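Side-chain contacts in myosin-I heavy chain (Dictyostelium discoideum, PDB 5EJR), which is an actin-based motor with ATPase activity that takes part in the early steps of phagocytosis and in adhesion, represented here by a C-terminal MyTH4-FERM tail module: residues S4-W9 against T40-N45; Q114-P119 against M153-A158. All coordinates share one frame; numbering follows the deposited sequence.

Interaction 1: S4-W9 against T40-N45; sequences SQLAQW and TAFYFN
Phe42 reaches from the loop 40-45 to the first turn of helix 5-11 and sets the far end of its ring against Leu6 and Ala7. The contact is buried. Leu6 and Phe42 approach from opposite directions: the methyl CD2 of Leu6 lies 3.7 Å from Phe42 CE1, and Leu6 CG is equally close to that carbon, so the branch point as well as one methyl bears on the ring. The first torsion of Leu6, with CG anti to the backbone N (chi1 174°), sets CG and CD2 against Phe42 CE1. On the neighbouring residue the helix backbone itself takes part, Phe42 CZ coming within 4.0 Å of Ala7 CA, while Ala7 CB stands 4.3 Å from Phe42 CE2. The ring end thus rests on Ala7 CA as well as on Leu6, with CZ the ring atom closest to that alpha carbon.

Between the two segments the contact is purely apolar; hydrogen bonding is found within each of them and to outside residues such as Arg113, which binds Ala41 O. Ser4 is the N-cap of helix 5-11, and its OG accepts a nearly straight bond from Ala7 N (3.2 Å, 165°), which ties up an amide of the first turn beside the ring. In the loop, Tyr43 N bonds to Thr40 O.

Phe14, beyond helix 5-11, adds a second ring against Phe42, their planes about 30° apart. Leu6 carries helix 5-11 onto Tyr112 of helix 104-113 and onto Leu144 and Gln151 of helix 142-159, while Ala41 O and Asn45 tie the loop to helix 104-113 through Arg113.

Interaction 2: Q114-P119 against M153-A158; sequences QTNKNP and MSRNIA
Arg155 of helix 142-159 grips Thr115 end-on with two nitrogens, joining two parts of the helical MyTH4 domain: this helix and the loop between helices 104-113 and 121-137. NH2 of Arg155 donates to the backbone O of Thr115 (3.0 Å), arriving from above the carbonyl plane. The second bond, from Arg155 NH1 to Thr115 OG1, is longer at 3.3 Å and more bent, at 143°. That hydroxyl is also hydrogen-bonded to Tyr112 O at the end of the preceding helix, which helps to fix its rotation, and the Tyr112 hydroxyl makes a weak bond with Arg155 NH1. The arginine chain is bent at chi2 and chi3 on its way to the loop.

A lysine in place of Arg155 would probably lose the two-point grip, leaving Thr115 O or OG1 without its partner from the helix. Outside the bonded pair, Phe128 of helix 121-137 packs on both Thr115 and Arg155. Asn116 OD1 lies over one face of the guanidinium, the amide plane turned 29° from that group. There, Asn116 OD1 comes within 3.3 Å of Arg155 NH1, but the angle is too poor for a hydrogen bond.

Overall arrangement
Both segments of interaction 1 precede both of interaction 2 in the sequence, and the centres of the two contacts lie 11 Å apart, both at the MyTH4 end of the molecule. They touch directly: Phe44 N is 2.9 Å from Asn116 O, a probable hydrogen bond, and Asn45 N probably bonds to the side-chain oxygen of Gln114. Loops 40-45 and 114-119 therefore run against each other, and helix 142-159 serves both contacts, covering helix 5-11 in interaction 1 and carrying Arg155 in interaction 2. Interaction 1 joins helix 5-11 to the loop after helix 15-25 by apolar packing, interaction 2 joins loop 114-119 to helix 142-159 by polar bonds, and the meeting of the two loops links these pairs.

Interaction 1: S4-W9 against T40-N45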
# COMPACT_ATOMS: atom_id res chain seq x y z
N SER A 4 -34.50 -14.34 20.72
CA SER A 4 -33.58 -14.67 19.62
C SER A 4 -32.25 -15.19 20.15
O SER A 4 -31.97 -15.03 21.34
CB SER A 4 -33.35 -13.44 18.74
OG SER A 4 -32.58 -12.46 19.41
N GLN A 5 -31.42 -15.79 19.27
CA GLN A 5 -30.10 -16.31 19.64
C GLN A 5 -29.20 -15.18 20.14
O GLN A 5 -28.48 -15.38 21.12
CB GLN A 5 -29.45 -17.07 18.48
CG GLN A 5 -30.14 -18.38 18.13
CD GLN A 5 -29.58 -19.56 18.90
OE1 GLN A 5 -29.79 -19.71 20.11
NE2 GLN A 5 -28.89 -20.44 18.19
N LEU A 6 -29.30 -13.97 19.52
CA LEU A 6 -28.53 -12.79 19.93
C LEU A 6 -28.94 -12.32 21.34
O LEU A 6 -28.06 -12.05 22.15
CB LEU A 6 -28.62 -11.64 18.90
CG LEU A 6 -27.98 -10.29 19.29
CD1 LEU A 6 -26.45 -10.37 19.34
CD2 LEU A 6 -28.40 -9.18 18.35
N ALA A 7 -30.26 -12.24 21.61
CA ALA A 7 -30.81 -11.83 22.91
C ALA A 7 -30.39 -12.81 24.00
O ALA A 7 -30.05 -12.37 25.10
CB ALA A 7 -32.33 -11.73 22.84
N GLN A 8 -30.38 -14.13 23.70
CA GLN A 8 -29.96 -15.19 24.62
C GLN A 8 -28.49 -15.04 24.99
O GLN A 8 -28.13 -15.24 26.15
CB GLN A 8 -30.21 -16.58 24.02
CG GLN A 8 -31.67 -17.02 24.07
CD GLN A 8 -31.91 -18.32 23.33
OE1 GLN A 8 -31.05 -19.22 23.29
NE2 GLN A 8 -33.09 -18.47 22.76
N TRP A 9 -27.64 -14.65 24.00
CA TRP A 9 -26.21 -14.40 24.17
C TRP A 9 -26.03 -13.14 25.03
O TRP A 9 -25.20 -13.14 25.93
CB TRP A 9 -25.53 -14.25 22.79
CG TRP A 9 -24.08 -13.83 22.83
CD1 TRP A 9 -22.99 -14.65 22.82
CD2 TRP A 9 -23.58 -12.49 22.88
NE1 TRP A 9 -21.83 -13.90 22.87
CE2 TRP A 9 -22.17 -12.57 22.88
CE3 TRP A 9 -24.19 -11.22 22.88
CZ2 TRP A 9 -21.36 -11.43 22.90
CZ3 TRP A 9 -23.39 -10.10 22.93
CH2 TRP A 9 -21.99 -10.21 22.95
N THR A 40 -34.20 -2.79 24.99
CA THR A 40 -34.05 -1.42 24.46
C THR A 40 -32.58 -1.04 24.15
O THR A 40 -32.32 -0.05 23.46
CB THR A 40 -34.72 -0.38 25.39
OG1 THR A 40 -34.03 -0.33 26.64
CG2 THR A 40 -36.20 -0.66 25.62
N ALA A 41 -31.62 -1.86 24.66
CA ALA A 41 -30.19 -1.67 24.43
C ALA A 41 -29.84 -2.05 22.99
O ALA A 41 -28.84 -1.56 22.48
CB ALA A 41 -29.39 -2.53 25.41
N PHE A 42 -30.68 -2.89 22.34
CA PHE A 42 -30.52 -3.32 20.94
C PHE A 42 -31.10 -2.30 19.95
O PHE A 42 -31.00 -2.52 18.74
CB PHE A 42 -31.22 -4.66 20.72
CG PHE A 42 -30.57 -5.86 21.38
CD1 PHE A 42 -29.31 -6.29 20.98
CD2 PHE A 42 -31.25 -6.59 22.34
CE1 PHE A 42 -28.72 -7.41 21.56
CE2 PHE A 42 -30.67 -7.72 22.91
CZ PHE A 42 -29.41 -8.13 22.52
N TYR A 43 -31.73 -1.23 20.44
CA TYR A 43 -32.39 -0.27 19.57
C TYR A 43 -31.64 1.04 19.43
O TYR A 43 -31.01 1.50 20.39
CB TYR A 43 -33.84 -0.01 20.04
CG TYR A 43 -34.71 -1.24 20.22
CD1 TYR A 43 -34.58 -2.34 19.38
CD2 TYR A 43 -35.73 -1.27 21.16
CE1 TYR A 43 -35.36 -3.48 19.55
CE2 TYR A 43 -36.56 -2.38 21.31
CZ TYR A 43 -36.36 -3.49 20.50
OH TYR A 43 -37.16 -4.61 20.62
N PHE A 44 -31.74 1.65 18.24
CA PHE A 44 -31.14 2.94 17.89
C PHE A 44 -31.57 4.06 18.85
O PHE A 44 -32.72 4.10 19.27
CB PHE A 44 -31.47 3.34 16.43
CG PHE A 44 -31.06 4.75 16.03
CD1 PHE A 44 -31.90 5.83 16.26
CD2 PHE A 44 -29.81 5.00 15.49
CE1 PHE A 44 -31.49 7.14 15.96
CE2 PHE A 44 -29.41 6.30 15.17
CZ PHE A 44 -30.25 7.36 15.41
N ASN A 45 -30.64 4.96 19.16
CA ASN A 45 -30.88 6.15 19.96
C ASN A 45 -29.98 7.25 19.44
O ASN A 45 -28.82 7.00 19.10
CB ASN A 45 -30.66 5.91 21.45
CG ASN A 45 -31.29 6.96 22.32
OD1 ASN A 45 -30.95 8.16 22.26
ND2 ASN A 45 -32.25 6.55 23.14

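Interaction 2: Q114-P119 against M153-A158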
# COMPACT_ATOMS: atom_id res chain seq x y z
N GLN A 114 -27.35 0.33 16.28
CA GLN A 114 -27.65 1.58 15.60
C GLN A 114 -28.37 1.39 14.23
O GLN A 114 -28.92 2.35 13.71
CB GLN A 114 -26.40 2.44 15.50
CG GLN A 114 -25.97 3.02 16.86
CD GLN A 114 -26.95 4.04 17.41
OE1 GLN A 114 -27.87 3.73 18.17
NE2 GLN A 114 -26.77 5.29 17.03
N THR A 115 -28.46 0.15 13.73
CA THR A 115 -29.18 -0.17 12.48
C THR A 115 -30.64 -0.59 12.78
O THR A 115 -31.47 -0.58 11.87
CB THR A 115 -28.49 -1.31 11.69
OG1 THR A 115 -28.75 -2.56 12.31
CG2 THR A 115 -27.00 -1.09 11.49
N ASN A 116 -30.91 -1.03 14.01
CA ASN A 116 -32.22 -1.51 14.47
C ASN A 116 -33.10 -0.35 14.95
O ASN A 116 -32.76 0.32 15.92
CB ASN A 116 -32.01 -2.54 15.58
CG ASN A 116 -33.06 -3.62 15.69
OD1 ASN A 116 -33.68 -4.05 14.70
ND2 ASN A 116 -33.20 -4.17 16.88
N LYS A 117 -34.23 -0.10 14.24
CA LYS A 117 -35.22 0.94 14.52
C LYS A 117 -34.62 2.36 14.45
O LYS A 117 -34.77 3.18 15.35
CB LYS A 117 -36.00 0.69 15.84
CG LYS A 117 -36.73 -0.65 15.89
CD LYS A 117 -37.56 -0.81 17.17
CE LYS A 117 -38.09 -2.22 17.37
NZ LYS A 117 -39.10 -2.61 16.35
N ASN A 118 -33.94 2.61 13.33
CA ASN A 118 -33.31 3.88 13.03
C ASN A 118 -34.35 4.70 12.21
O ASN A 118 -34.86 4.18 11.21
CB ASN A 118 -32.04 3.63 12.21
CG ASN A 118 -31.10 4.80 12.05
OD1 ASN A 118 -31.51 5.96 12.00
ND2 ASN A 118 -29.81 4.51 11.95
N PRO A 119 -34.68 5.96 12.59
CA PRO A 119 -35.68 6.71 11.81
C PRO A 119 -35.20 7.15 10.43
O PRO A 119 -35.99 7.70 9.66
CB PRO A 119 -35.99 7.92 12.71
CG PRO A 119 -34.75 8.12 13.51
CD PRO A 119 -34.21 6.73 13.76
N MET A 153 -29.39 -12.73 9.34
CA MET A 153 -30.23 -13.60 8.53
C MET A 153 -31.72 -13.25 8.74
O MET A 153 -32.46 -13.18 7.76
CB MET A 153 -29.98 -15.07 8.89
CG MET A 153 -28.71 -15.67 8.30
SD MET A 153 -28.51 -17.42 8.80
CE MET A 153 -26.88 -17.76 8.15
N SER A 154 -32.13 -12.97 10.01
CA SER A 154 -33.51 -12.57 10.36
C SER A 154 -33.85 -11.18 9.83
O SER A 154 -34.96 -10.94 9.35
CB SER A 154 -33.72 -12.61 11.87
OG SER A 154 -33.82 -13.95 12.32
N ARG A 155 -32.89 -10.25 9.91
CA ARG A 155 -33.09 -8.90 9.39
C ARG A 155 -33.17 -8.94 7.86
O ARG A 155 -33.82 -8.08 7.27
CB ARG A 155 -31.96 -7.97 9.82
CG ARG A 155 -32.03 -7.54 11.27
CD ARG A 155 -33.15 -6.55 11.56
NE ARG A 155 -33.03 -5.28 10.83
CZ ARG A 155 -32.28 -4.26 11.21
NH1 ARG A 155 -31.51 -4.36 12.29
NH2 ARG A 155 -32.27 -3.13 10.51
N ASN A 156 -32.47 -9.91 7.23
CA ASN A 156 -32.45 -10.06 5.78
C ASN A 156 -33.82 -10.57 5.35
O ASN A 156 -34.43 -9.99 4.45
CB ASN A 156 -31.33 -11.03 5.32
CG ASN A 156 -31.15 -11.11 3.81
OD1 ASN A 156 -32.03 -11.56 3.07
ND2 ASN A 156 -30.00 -10.71 3.32
N ILE A 157 -34.32 -11.62 6.03
CA ILE A 157 -35.64 -12.23 5.77
C ILE A 157 -36.75 -11.18 5.95
O ILE A 157 -37.62 -11.08 5.09
CB ILE A 157 -35.80 -13.53 6.62
CG1 ILE A 157 -34.92 -14.66 6.04
CG2 ILE A 157 -37.26 -13.99 6.74
CD1 ILE A 157 -34.55 -15.81 7.04
N ALA A 158 -36.65 -10.33 7.00
CA ALA A 158 -37.63 -9.27 7.26
C ALA A 158 -37.61 -8.11 6.26
O ALA A 158 -38.63 -7.43 6.12
CB ALA A 158 -37.48 -8.74 8.68